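Local atomic coordinates of truncated hemoglobin 4 (Chlamydomonas reinhardtii, PDB entry 6BME), a protein that binds heme b in a truncated globin domain and probably binds oxygen. Residues Ala70-Asp84 / Val114-Val127. Numbering follows the deposited sequence.
Sequences AHLIINRGLNLTHFD and VRPLFDPERYKGKV. With HEM (protoporphyrin IX containing Fe), chain C.
Phe-83 and Phe-118 meet on the proximal side of the heme in this 2-on-2 (truncated) globin, where the tail after helix 101-114 packs against the end of helix 62-75 and start of helix 80-96. The rings are inclined by 37°, with Phe-83 CD2 over one face of Phe-118, 3.4 Å from Phe-118 CD1. Phe-118 CZ reaches the porphyrin at HEM CHC (3.5 Å), and its ring meets that of His-69, the axial iron ligand, edge-to-face. At the edge of the Phe-118 ring, in its plane, sits Leu-78 CD2, while Leu-78 CD1 touches the heme. Arg-115 CA makes a CH-pi contact over one face of the Phe-83 ring, which a chi1 of 174° turns away from its backbone N toward the tail. A second tight site forms where Ile-73 lays CG2 over one face of Tyr-123, 3.9 Å from the ring centroid, and Ile-73 CD1 presses on Tyr-123 CZ. Tyr-123 OH donates to Leu-117 O (2.6 Å) in the carbonyl plane, which helps hold the ring.

The C-terminal end is looser and more exposed: Val-127 N gives Ile-74 O only a weak bond, and a water links Ile-73 O, Gly-77 N and Val-127 N. At the other end, extended Arg-115 firmly grips Asp-84 side-on in a nearly coplanar salt bridge: NE meets the syn lone pair of OD1 at 2.7 Å, NH2 that of OD2 at 2.9 Å.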
loop_
_atom_site.group_PDB
_atom_site.type_symbol
_atom_site.label_atom_id
_atom_site.label_comp_id
_atom_site.label_asym_id
_atom_site.label_seq_id
_atom_site.Cartn_x
_atom_site.Cartn_y
_atom_site.Cartn_z
ATOM N N ALA A 70 -0.482 -4.219 -13.069
ATOM C CA ALA A 70 0.159 -5.104 -14.043
ATOM C C ALA A 70 1.076 -4.331 -14.979
ATOM O O ALA A 70 2.174 -4.797 -15.306
ATOM C CB ALA A 70 -0.898 -5.866 -14.836
ATOM N N HIS A 71 0.673 -3.123 -15.380
ATOM C CA HIS A 71 1.513 -2.342 -16.283
ATOM C C HIS A 71 2.851 -1.969 -15.647
ATOM O O HIS A 71 3.858 -1.863 -16.359
ATOM C CB HIS A 71 0.765 -1.094 -16.761
ATOM C CG HIS A 71 0.599 -0.036 -15.711
ATOM N ND1 HIS A 71 -0.284 -0.160 -14.659
ATOM C CD2 HIS A 71 1.191 1.174 -15.565
ATOM C CE1 HIS A 71 -0.223 0.925 -13.906
ATOM N NE2 HIS A 71 0.660 1.753 -14.438
ATOM N N LEU A 72 2.893 -1.779 -14.320
ATOM C CA LEU A 72 4.158 -1.462 -13.659
ATOM C C LEU A 72 5.086 -2.668 -13.632
ATOM O O LEU A 72 6.307 -2.530 -13.789
ATOM C CB LEU A 72 3.909 -0.977 -12.228
ATOM C CG LEU A 72 2.973 0.233 -12.114
ATOM C CD1 LEU A 72 2.549 0.469 -10.673
ATOM C CD2 LEU A 72 3.625 1.476 -12.689
ATOM N N ILE A 73 4.522 -3.856 -13.417
ATOM C CA ILE A 73 5.306 -5.086 -13.390
ATOM C C ILE A 73 5.803 -5.432 -14.788
ATOM O O ILE A 73 6.922 -5.926 -14.959
ATOM C CB ILE A 73 4.463 -6.233 -12.792
ATOM C CG1 ILE A 73 4.104 -5.936 -11.333
ATOM C CG2 ILE A 73 5.200 -7.580 -12.880
ATOM C CD1 ILE A 73 3.031 -6.869 -10.770
ATOM N N ILE A 74 4.974 -5.201 -15.801
ATOM C CA ILE A 74 5.306 -5.620 -17.161
ATOM C C ILE A 74 6.175 -4.596 -17.879
ATOM O O ILE A 74 7.091 -4.962 -18.616
ATOM C CB ILE A 74 4.009 -5.902 -17.943
ATOM C CG1 ILE A 74 3.323 -7.139 -17.373
ATOM C CG2 ILE A 74 4.308 -6.055 -19.431
ATOM C CD1 ILE A 74 1.860 -7.288 -17.804
ATOM N N ASN A 75 5.920 -3.311 -17.673
ATOM C CA ASN A 75 6.574 -2.267 -18.442
ATOM C C ASN A 75 7.573 -1.456 -17.627
ATOM O O ASN A 75 8.353 -0.702 -18.217
ATOM C CB ASN A 75 5.525 -1.315 -19.035
ATOM C CG ASN A 75 4.717 -1.946 -20.152
ATOM O OD1 ASN A 75 5.136 -2.924 -20.774
ATOM N ND2 ASN A 75 3.559 -1.354 -20.443
ATOM N N ARG A 76 7.573 -1.579 -16.292
ATOM C CA ARG A 76 8.420 -0.726 -15.466
ATOM C C ARG A 76 9.243 -1.486 -14.422
ATOM O O ARG A 76 9.825 -0.850 -13.532
ATOM C CB ARG A 76 7.568 0.346 -14.763
ATOM C CG ARG A 76 6.624 1.145 -15.675
ATOM C CD ARG A 76 7.263 2.391 -16.255
ATOM N NE ARG A 76 7.646 3.327 -15.201
ATOM C CZ ARG A 76 6.798 4.122 -14.552
ATOM N NH1 ARG A 76 5.503 4.100 -14.843
ATOM N NH2 ARG A 76 7.249 4.933 -13.603
ATOM N N GLY A 77 9.290 -2.817 -14.478
ATOM C CA GLY A 77 10.159 -3.569 -13.593
ATOM C C GLY A 77 9.750 -3.591 -12.137
ATOM O O GLY A 77 10.601 -3.811 -11.273
ATOM N N LEU A 78 8.470 -3.381 -11.837
ATOM C CA LEU A 78 7.996 -3.450 -10.455
ATOM C C LEU A 78 8.154 -4.874 -9.932
ATOM O O LEU A 78 7.787 -5.840 -10.613
ATOM C CB LEU A 78 6.533 -3.014 -10.381
ATOM C CG LEU A 78 5.973 -2.918 -8.959
ATOM C CD1 LEU A 78 6.749 -1.847 -8.244
ATOM C CD2 LEU A 78 4.458 -2.610 -8.938
ATOM N N ASN A 79 8.716 -5.018 -8.732
ATOM C CA ASN A 79 9.084 -6.355 -8.272
ATOM C C ASN A 79 8.819 -6.524 -6.776
ATOM O O ASN A 79 8.313 -5.625 -6.094
ATOM C CB ASN A 79 10.547 -6.669 -8.637
ATOM C CG ASN A 79 11.548 -5.758 -7.943
ATOM O OD1 ASN A 79 11.439 -5.496 -6.759
ATOM N ND2 ASN A 79 12.540 -5.286 -8.688
ATOM N N LEU A 80 9.171 -7.712 -6.270
ATOM C CA LEU A 80 8.890 -8.051 -4.881
ATOM C C LEU A 80 9.684 -7.184 -3.911
ATOM O O LEU A 80 9.225 -6.932 -2.788
ATOM C CB LEU A 80 9.192 -9.533 -4.639
ATOM C CG LEU A 80 8.188 -10.540 -5.206
ATOM C CD1 LEU A 80 8.685 -11.941 -4.984
ATOM C CD2 LEU A 80 6.793 -10.353 -4.578
ATOM N N THR A 81 10.886 -6.750 -4.298
ATOM C CA THR A 81 11.636 -5.855 -3.425
ATOM C C THR A 81 10.879 -4.542 -3.260
ATOM O O THR A 81 10.793 -3.993 -2.159
ATOM C CB THR A 81 13.038 -5.601 -3.984
ATOM O OG1 THR A 81 13.690 -6.856 -4.252
ATOM C CG2 THR A 81 13.892 -4.825 -2.978
ATOM N N HIS A 82 10.296 -4.040 -4.342
ATOM C CA HIS A 82 9.494 -2.831 -4.225
ATOM C C HIS A 82 8.289 -3.064 -3.320
ATOM O O HIS A 82 8.006 -2.238 -2.440
ATOM C CB HIS A 82 9.062 -2.361 -5.609
ATOM C CG HIS A 82 10.211 -2.055 -6.520
ATOM N ND1 HIS A 82 10.301 -2.559 -7.797
ATOM C CD2 HIS A 82 11.325 -1.311 -6.329
ATOM C CE1 HIS A 82 11.412 -2.125 -8.363
ATOM N NE2 HIS A 82 12.058 -1.377 -7.490
ATOM N N PHE A 83 7.587 -4.196 -3.502
ATOM C CA PHE A 83 6.434 -4.511 -2.655
ATOM C C PHE A 83 6.828 -4.560 -1.186
ATOM O O PHE A 83 6.115 -4.036 -0.320
ATOM C CB PHE A 83 5.801 -5.846 -3.053
ATOM C CG PHE A 83 4.688 -6.285 -2.122
ATOM C CD1 PHE A 83 4.966 -6.988 -0.950
ATOM C CD2 PHE A 83 3.362 -5.970 -2.405
ATOM C CE1 PHE A 83 3.949 -7.366 -0.085
ATOM C CE2 PHE A 83 2.333 -6.353 -1.550
ATOM C CZ PHE A 83 2.625 -7.047 -0.385
ATOM N N ASP A 84 7.934 -5.250 -0.880
ATOM C CA ASP A 84 8.350 -5.385 0.511
ATOM C C ASP A 84 8.744 -4.045 1.114
ATOM O O ASP A 84 8.636 -3.865 2.335
ATOM C CB ASP A 84 9.508 -6.381 0.627
ATOM C CG ASP A 84 9.086 -7.802 0.299
ATOM O OD1 ASP A 84 7.877 -8.097 0.409
ATOM O OD2 ASP A 84 9.955 -8.632 -0.070
ATOM N N VAL A 114 -1.277 -10.763 -0.232
ATOM C CA VAL A 114 -1.285 -10.276 -1.610
ATOM C C VAL A 114 0.112 -10.137 -2.204
ATOM O O VAL A 114 0.233 -9.845 -3.409
ATOM C CB VAL A 114 -2.053 -8.941 -1.732
ATOM C CG1 VAL A 114 -3.520 -9.176 -1.483
ATOM C CG2 VAL A 114 -1.508 -7.909 -0.753
ATOM N N ARG A 115 1.161 -10.353 -1.415
ATOM C CA ARG A 115 2.522 -10.318 -1.945
ATOM C C ARG A 115 2.718 -11.171 -3.197
ATOM O O ARG A 115 3.357 -10.681 -4.142
ATOM C CB ARG A 115 3.508 -10.730 -0.840
ATOM C CG ARG A 115 4.992 -10.636 -1.228
ATOM C CD ARG A 115 5.886 -10.856 0.005
ATOM N NE ARG A 115 7.312 -10.667 -0.287
ATOM C CZ ARG A 115 8.097 -11.587 -0.846
ATOM N NH1 ARG A 115 7.613 -12.780 -1.180
ATOM N NH2 ARG A 115 9.377 -11.317 -1.069
ATOM N N PRO A 116 2.212 -12.411 -3.288
ATOM C CA PRO A 116 2.444 -13.207 -4.508
ATOM C C PRO A 116 1.955 -12.560 -5.796
ATOM O O PRO A 116 2.431 -12.943 -6.870
ATOM C CB PRO A 116 1.686 -14.506 -4.216
ATOM C CG PRO A 116 1.743 -14.621 -2.746
ATOM C CD PRO A 116 1.566 -13.227 -2.246
ATOM N N LEU A 117 1.032 -11.595 -5.738
ATOM C CA LEU A 117 0.588 -10.927 -6.957
ATOM C C LEU A 117 1.612 -9.939 -7.494
ATOM O O LEU A 117 1.410 -9.385 -8.582
ATOM C CB LEU A 117 -0.730 -10.191 -6.711
ATOM C CG LEU A 117 -1.809 -10.965 -5.942
ATOM C CD1 LEU A 117 -2.944 -10.039 -5.534
ATOM C CD2 LEU A 117 -2.324 -12.153 -6.748
ATOM N N PHE A 118 2.680 -9.679 -6.749
ATOM C CA PHE A 118 3.745 -8.796 -7.193
ATOM C C PHE A 118 4.995 -9.567 -7.577
ATOM O O PHE A 118 6.059 -8.965 -7.751
ATOM C CB PHE A 118 4.030 -7.749 -6.116
ATOM C CG PHE A 118 2.929 -6.740 -5.991
ATOM C CD1 PHE A 118 1.797 -7.027 -5.245
ATOM C CD2 PHE A 118 2.987 -5.536 -6.698
ATOM C CE1 PHE A 118 0.746 -6.106 -5.148
ATOM C CE2 PHE A 118 1.951 -4.613 -6.613
ATOM C CZ PHE A 118 0.820 -4.904 -5.838
ATOM N N ASP A 119 4.875 -10.880 -7.752
ATOM C CA ASP A 119 5.970 -11.705 -8.237
ATOM C C ASP A 119 6.054 -11.587 -9.759
ATOM O O ASP A 119 5.169 -12.086 -10.471
ATOM C CB ASP A 119 5.761 -13.156 -7.803
ATOM C CG ASP A 119 6.903 -14.073 -8.219
ATOM O OD1 ASP A 119 7.763 -13.681 -9.040
ATOM O OD2 ASP A 119 6.925 -15.210 -7.713
ATOM N N PRO A 120 7.114 -10.979 -10.292
ATOM C CA PRO A 120 7.197 -10.791 -11.750
ATOM C C PRO A 120 7.206 -12.094 -12.529
ATOM O O PRO A 120 6.834 -12.089 -13.704
ATOM C CB PRO A 120 8.516 -10.029 -11.932
ATOM C CG PRO A 120 8.796 -9.416 -10.564
ATOM C CD PRO A 120 8.284 -10.420 -9.599
ATOM N N GLU A 121 7.609 -13.208 -11.917
ATOM C CA GLU A 121 7.613 -14.475 -12.644
ATOM C C GLU A 121 6.214 -14.900 -13.076
ATOM O O GLU A 121 6.083 -15.716 -13.994
ATOM C CB GLU A 121 8.270 -15.563 -11.795
ATOM C CG GLU A 121 9.766 -15.335 -11.575
ATOM C CD GLU A 121 10.629 -15.837 -12.732
ATOM O OE1 GLU A 121 11.790 -16.237 -12.474
ATOM O OE2 GLU A 121 10.158 -15.846 -13.893
ATOM N N ARG A 122 5.173 -14.347 -12.455
ATOM C CA ARG A 122 3.794 -14.642 -12.819
ATOM C C ARG A 122 3.310 -13.889 -14.061
ATOM O O ARG A 122 2.199 -14.160 -14.530
ATOM C CB ARG A 122 2.879 -14.336 -11.626
ATOM C CG ARG A 122 3.122 -15.265 -10.434
ATOM C CD ARG A 122 2.090 -15.080 -9.338
ATOM N NE ARG A 122 2.032 -16.242 -8.452
ATOM C CZ ARG A 122 2.743 -16.373 -7.335
ATOM N NH1 ARG A 122 2.627 -17.474 -6.596
ATOM N NH2 ARG A 122 3.569 -15.406 -6.953
ATOM N N TYR A 123 4.113 -12.990 -14.627
ATOM C CA TYR A 123 3.695 -12.134 -15.730
ATOM C C TYR A 123 4.548 -12.417 -16.958
ATOM O O TYR A 123 5.687 -12.871 -16.838
ATOM C CB TYR A 123 3.805 -10.644 -15.328
ATOM C CG TYR A 123 2.908 -10.267 -14.178
ATOM C CD1 TYR A 123 3.247 -10.598 -12.867
ATOM C CD2 TYR A 123 1.710 -9.592 -14.397
ATOM C CE1 TYR A 123 2.412 -10.256 -11.801
ATOM C CE2 TYR A 123 0.875 -9.246 -13.342
ATOM C CZ TYR A 123 1.233 -9.578 -12.047
ATOM O OH TYR A 123 0.407 -9.236 -11.002
ATOM N N LYS A 124 3.996 -12.149 -18.147
ATOM C CA LYS A 124 4.725 -12.306 -19.403
ATOM C C LYS A 124 5.032 -10.942 -20.020
ATOM O O LYS A 124 4.488 -9.916 -19.615
ATOM C CB LYS A 124 3.922 -13.153 -20.399
ATOM C CG LYS A 124 3.586 -14.561 -19.932
ATOM C CD LYS A 124 4.791 -15.472 -20.042
ATOM C CE LYS A 124 4.390 -16.935 -19.936
ATOM N NZ LYS A 124 3.566 -17.200 -18.730
ATOM N N GLY A 125 5.910 -10.944 -21.025
ATOM C CA GLY A 125 6.161 -9.738 -21.800
ATOM C C GLY A 125 6.826 -8.606 -21.044
ATOM O O GLY A 125 6.657 -7.434 -21.417
ATOM N N LYS A 126 7.594 -8.921 -19.999
ATOM C CA LYS A 126 8.216 -7.891 -19.182
ATOM C C LYS A 126 9.408 -7.262 -19.902
ATOM O O LYS A 126 9.963 -7.820 -20.848
ATOM C CB LYS A 126 8.667 -8.479 -17.841
ATOM C CG LYS A 126 7.534 -9.081 -17.032
ATOM C CD LYS A 126 7.992 -9.468 -15.618
ATOM C CE LYS A 126 9.022 -10.598 -15.656
ATOM N NZ LYS A 126 8.460 -11.858 -16.223
ATOM N N VAL A 127 9.825 -6.096 -19.415
ATOM C CA VAL A 127 11.048 -5.465 -19.921
ATOM C C VAL A 127 12.264 -6.389 -19.768
ATOM O O VAL A 127 12.488 -6.954 -18.698
ATOM C CB VAL A 127 11.313 -4.130 -19.217
ATOM C CG1 VAL A 127 12.677 -3.575 -19.628
ATOM C CG2 VAL A 127 10.219 -3.143 -19.561
HETATM C CHA HEM C . -2.364 2.339 -7.855
HETATM C CHB HEM C . -3.280 -0.181 -3.835
HETATM C CHC HEM C . 1.221 -1.950 -4.072
HETATM C CHD HEM C . 2.381 1.787 -6.896
HETATM C C1A HEM C . -3.063 1.813 -6.791
HETATM C C2A HEM C . -4.459 2.024 -6.429
HETATM C C3A HEM C . -4.680 1.319 -5.302
HETATM C C4A HEM C . -3.459 0.648 -4.920
HETATM C CMA HEM C . -5.990 1.182 -4.500
HETATM C CAA HEM C . -5.509 2.889 -7.195
HETATM C CBA HEM C . -5.092 4.358 -7.276
HETATM C CGA HEM C . -6.193 5.248 -7.822
HETATM O O1A HEM C . -6.627 5.053 -9.001
HETATM O O2A HEM C . -6.614 6.175 -7.068
HETATM C C1B HEM C . -2.178 -0.987 -3.627
HETATM C C2B HEM C . -2.107 -2.166 -2.788
HETATM C C3B HEM C . -0.859 -2.649 -2.878
HETATM C C4B HEM C . -0.103 -1.778 -3.744
HETATM C CMB HEM C . -3.278 -2.768 -1.976
HETATM C CAB HEM C . -0.219 -3.876 -2.185
HETATM C CBB HEM C . -0.676 -4.415 -1.055
HETATM C C1C HEM C . 1.953 -1.036 -4.783
HETATM C C2C HEM C . 3.381 -1.015 -4.899
HETATM C C3C HEM C . 3.729 0.024 -5.653
HETATM C C4C HEM C . 2.507 0.693 -6.069
HETATM C CMC HEM C . 4.328 -2.026 -4.214
HETATM C CAC HEM C . 5.181 0.403 -6.001
HETATM C CBC HEM C . 5.544 1.685 -6.104
HETATM C C1D HEM C . 1.192 2.209 -7.466
HETATM C C2D HEM C . 1.046 3.174 -8.537
HETATM C C3D HEM C . -0.254 3.325 -8.787
HETATM C C4D HEM C . -0.987 2.462 -7.894
HETATM C CMD HEM C . 2.215 3.901 -9.223
HETATM C CAD HEM C . -0.928 4.271 -9.824
HETATM C CBD HEM C . -0.861 3.665 -11.218
HETATM C CGD HEM C . -1.479 4.662 -12.172
HETATM O O1D HEM C . -2.502 5.294 -11.804
HETATM O O2D HEM C . -0.957 4.807 -13.300
HETATM N NA HEM C . -2.498 0.989 -5.844
HETATM N NB HEM C . -0.933 -0.779 -4.202
HETATM N NC HEM C . 1.454 0.011 -5.516
HETATM N ND HEM C . -0.077 1.781 -7.102
HETATM FE FE HEM C . -0.499 0.512 -5.651
HETATM O O HOH W 1 9.132 -4.949 -16.505
#